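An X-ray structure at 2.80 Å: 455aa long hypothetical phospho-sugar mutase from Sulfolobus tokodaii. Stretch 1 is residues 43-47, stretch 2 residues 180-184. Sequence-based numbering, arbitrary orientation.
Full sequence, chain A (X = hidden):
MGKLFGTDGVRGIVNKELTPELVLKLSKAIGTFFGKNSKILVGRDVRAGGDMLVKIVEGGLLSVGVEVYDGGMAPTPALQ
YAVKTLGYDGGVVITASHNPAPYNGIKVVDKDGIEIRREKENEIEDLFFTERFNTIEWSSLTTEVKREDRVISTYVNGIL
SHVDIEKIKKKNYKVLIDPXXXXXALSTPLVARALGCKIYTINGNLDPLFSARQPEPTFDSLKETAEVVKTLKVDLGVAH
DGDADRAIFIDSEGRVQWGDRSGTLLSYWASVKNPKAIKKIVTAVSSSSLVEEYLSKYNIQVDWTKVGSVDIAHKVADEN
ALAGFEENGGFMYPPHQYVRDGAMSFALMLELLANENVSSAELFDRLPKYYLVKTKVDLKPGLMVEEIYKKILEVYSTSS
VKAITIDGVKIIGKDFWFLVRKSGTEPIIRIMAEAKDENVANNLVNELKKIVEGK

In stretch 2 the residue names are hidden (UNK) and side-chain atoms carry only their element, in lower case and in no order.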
# COMPACT_ATOMS: atom_id res chain seq x y z
N GLY A 43 -6.77 -12.19 -10.85
CA GLY A 43 -6.01 -11.23 -11.65
C GLY A 43 -4.54 -11.27 -11.28
O GLY A 43 -4.18 -12.01 -10.37
N ARG A 44 -3.69 -10.50 -11.96
CA ARG A 44 -2.24 -10.53 -11.66
C ARG A 44 -1.46 -9.27 -12.01
O ARG A 44 -1.87 -8.47 -12.84
CB ARG A 44 -1.57 -11.70 -12.38
CG ARG A 44 -1.29 -11.44 -13.85
CD ARG A 44 -0.81 -12.71 -14.51
NE ARG A 44 0.31 -12.47 -15.40
CZ ARG A 44 0.20 -12.24 -16.70
NH1 ARG A 44 -1.01 -12.22 -17.28
NH2 ARG A 44 1.29 -12.01 -17.44
N ASP A 45 -0.31 -9.10 -11.36
CA ASP A 45 0.50 -7.96 -11.69
C ASP A 45 1.48 -8.43 -12.77
O ASP A 45 1.25 -9.44 -13.43
CB ASP A 45 1.21 -7.41 -10.46
CG ASP A 45 2.34 -8.30 -9.98
OD1 ASP A 45 2.65 -9.31 -10.66
OD2 ASP A 45 2.92 -7.98 -8.93
N VAL A 46 2.59 -7.75 -12.96
CA VAL A 46 3.46 -8.15 -14.04
C VAL A 46 4.51 -9.22 -13.76
O VAL A 46 5.12 -9.72 -14.69
CB VAL A 46 4.17 -6.90 -14.64
CG1 VAL A 46 5.35 -6.47 -13.75
CG2 VAL A 46 4.62 -7.17 -16.06
N ARG A 47 4.68 -9.60 -12.51
CA ARG A 47 5.74 -10.53 -12.11
C ARG A 47 6.04 -11.85 -12.84
O ARG A 47 5.22 -12.42 -13.53
CB ARG A 47 5.61 -10.81 -10.61
CG ARG A 47 5.85 -9.60 -9.77
CD ARG A 47 5.29 -9.80 -8.39
NE ARG A 47 5.48 -8.61 -7.56
CZ ARG A 47 6.66 -8.19 -7.10
NH1 ARG A 47 7.77 -8.86 -7.38
NH2 ARG A 47 6.72 -7.08 -6.36
N UNK A 180 7.06 1.62 -12.76
CA UNK A 180 8.05 0.59 -12.43
C UNK A 180 7.99 -0.65 -13.30
O UNK A 180 8.12 -1.77 -12.82
c UNK A 180 7.93 0.20 -10.95
N UNK A 181 7.82 -0.46 -14.59
CA UNK A 181 7.77 -1.57 -15.54
C UNK A 181 6.63 -2.54 -15.27
O UNK A 181 6.61 -3.66 -15.77
c UNK A 181 9.10 -2.30 -15.50
n UNK A 181 9.96 -0.99 -17.29
o UNK A 181 11.25 -1.26 -15.48
c UNK A 181 10.19 -1.47 -16.09
N UNK A 182 5.66 -2.08 -14.48
CA UNK A 182 4.54 -2.92 -14.16
C UNK A 182 3.12 -2.41 -14.42
O UNK A 182 2.85 -1.31 -14.91
o UNK A 182 3.62 -4.23 -12.36
c UNK A 182 4.67 -3.34 -12.71
N UNK A 183 2.20 -3.28 -14.05
CA UNK A 183 0.77 -3.12 -14.20
C UNK A 183 0.19 -1.70 -13.99
O UNK A 183 -0.89 -1.38 -14.49
c UNK A 183 -0.70 -3.61 -12.17
c UNK A 183 -0.67 -5.19 -14.17
c UNK A 183 0.11 -4.22 -13.30
N UNK A 184 0.89 -0.85 -13.26
CA UNK A 184 0.39 0.50 -13.04
C UNK A 184 0.34 1.30 -14.33
O UNK A 184 -0.36 2.30 -14.42

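Position 180 carries a single side-chain atom, a carbon bonded to CA, with nothing beyond it. It lies out of reach of stretch 1, so the contact places no demand on it. One carbon means alanine, and Ala180 is a small buried residue on a loop. Its phi/psi of 59/42 puts the backbone in the left-handed region, which residues with a side chain enter less readily than glycine does.

Position 181 has four side-chain atoms: a CB, then a second carbon that branches to one oxygen and one nitrogen. A carboxamide one carbon from the backbone is asparagine; a third carbon would have been needed for glutamine. Asn181 also has left-handed backbone angles, 61/17, and asparagine is among the non-glycine residues that tolerate this conformation best. Its CA-to-CB bond runs sideways to stretch 1 and the end of the side chain leads away, where ND2 is hydrogen-bonded elsewhere in the structure. What it offers stretch 1 is backbone: its O lies 3.7 Å from CG1 of Val46, a van der Waals approach.

Position 182 shows one carbon followed by one oxygen. The chain is unbranched and ends at that oxygen, which lies 3.2 Å from CG1 of Val46 and 4.4 Å from CB of Asp45. A lone hydroxyl on CB, without the methyl that would make threonine, identifies serine. With chi1 in the t well, OG of Ser182 also turns back to its own chain, accepting a hydrogen bond from the backbone N of position 183 at a very short 2.4 Å. Since OG is also hydrogen-bonded elsewhere in the structure, its polarity is satisfied although its neighbours on stretch 1 are carbons.

Position 183 has three side-chain carbons, with CB forking into two methyls and no heteroatom. This is valine. Val183 directs its CA-to-CB bond toward stretch 1, and its CG2 lies 3.7 Å from O of Arg44 and 3.9 Å from CA of Asp45. A short, branched hydrocarbon suits this place, because it can pack against the backbone of Arg44 and Asp45 without needing a polar partner. Its chi1 of 116° falls between the usual wells.

Position 184 has no side-chain atoms and is therefore glycine. Gly184 continues the 3-10 segment begun at Val183 and makes no contact with stretch 1. Its phi/psi of -66/-20 is open to any residue, and an ideal CB would have nothing of stretch 1 within 5.5 Å, so neither accounts for the glycine.

The contact is modest, burying 192 Å² over both sides, and no hydrogen bond or salt bridge crosses it. It rests on packing: Val46 and Val183 each point their CA-to-CB bonds toward the other stretch and have the largest areas covered on their respective sides. Asp45 and Arg47 pair within stretch 1: Arg47 N donates to OD1 of Asp45 at 2.8 Å, and Arg47 NE forms a salt bridge with OD2 of Asp45 at 3.0 Å. The end of the Asp45 side chain leads away from stretch 2.

Stretch 2 (180-184) ANSVG
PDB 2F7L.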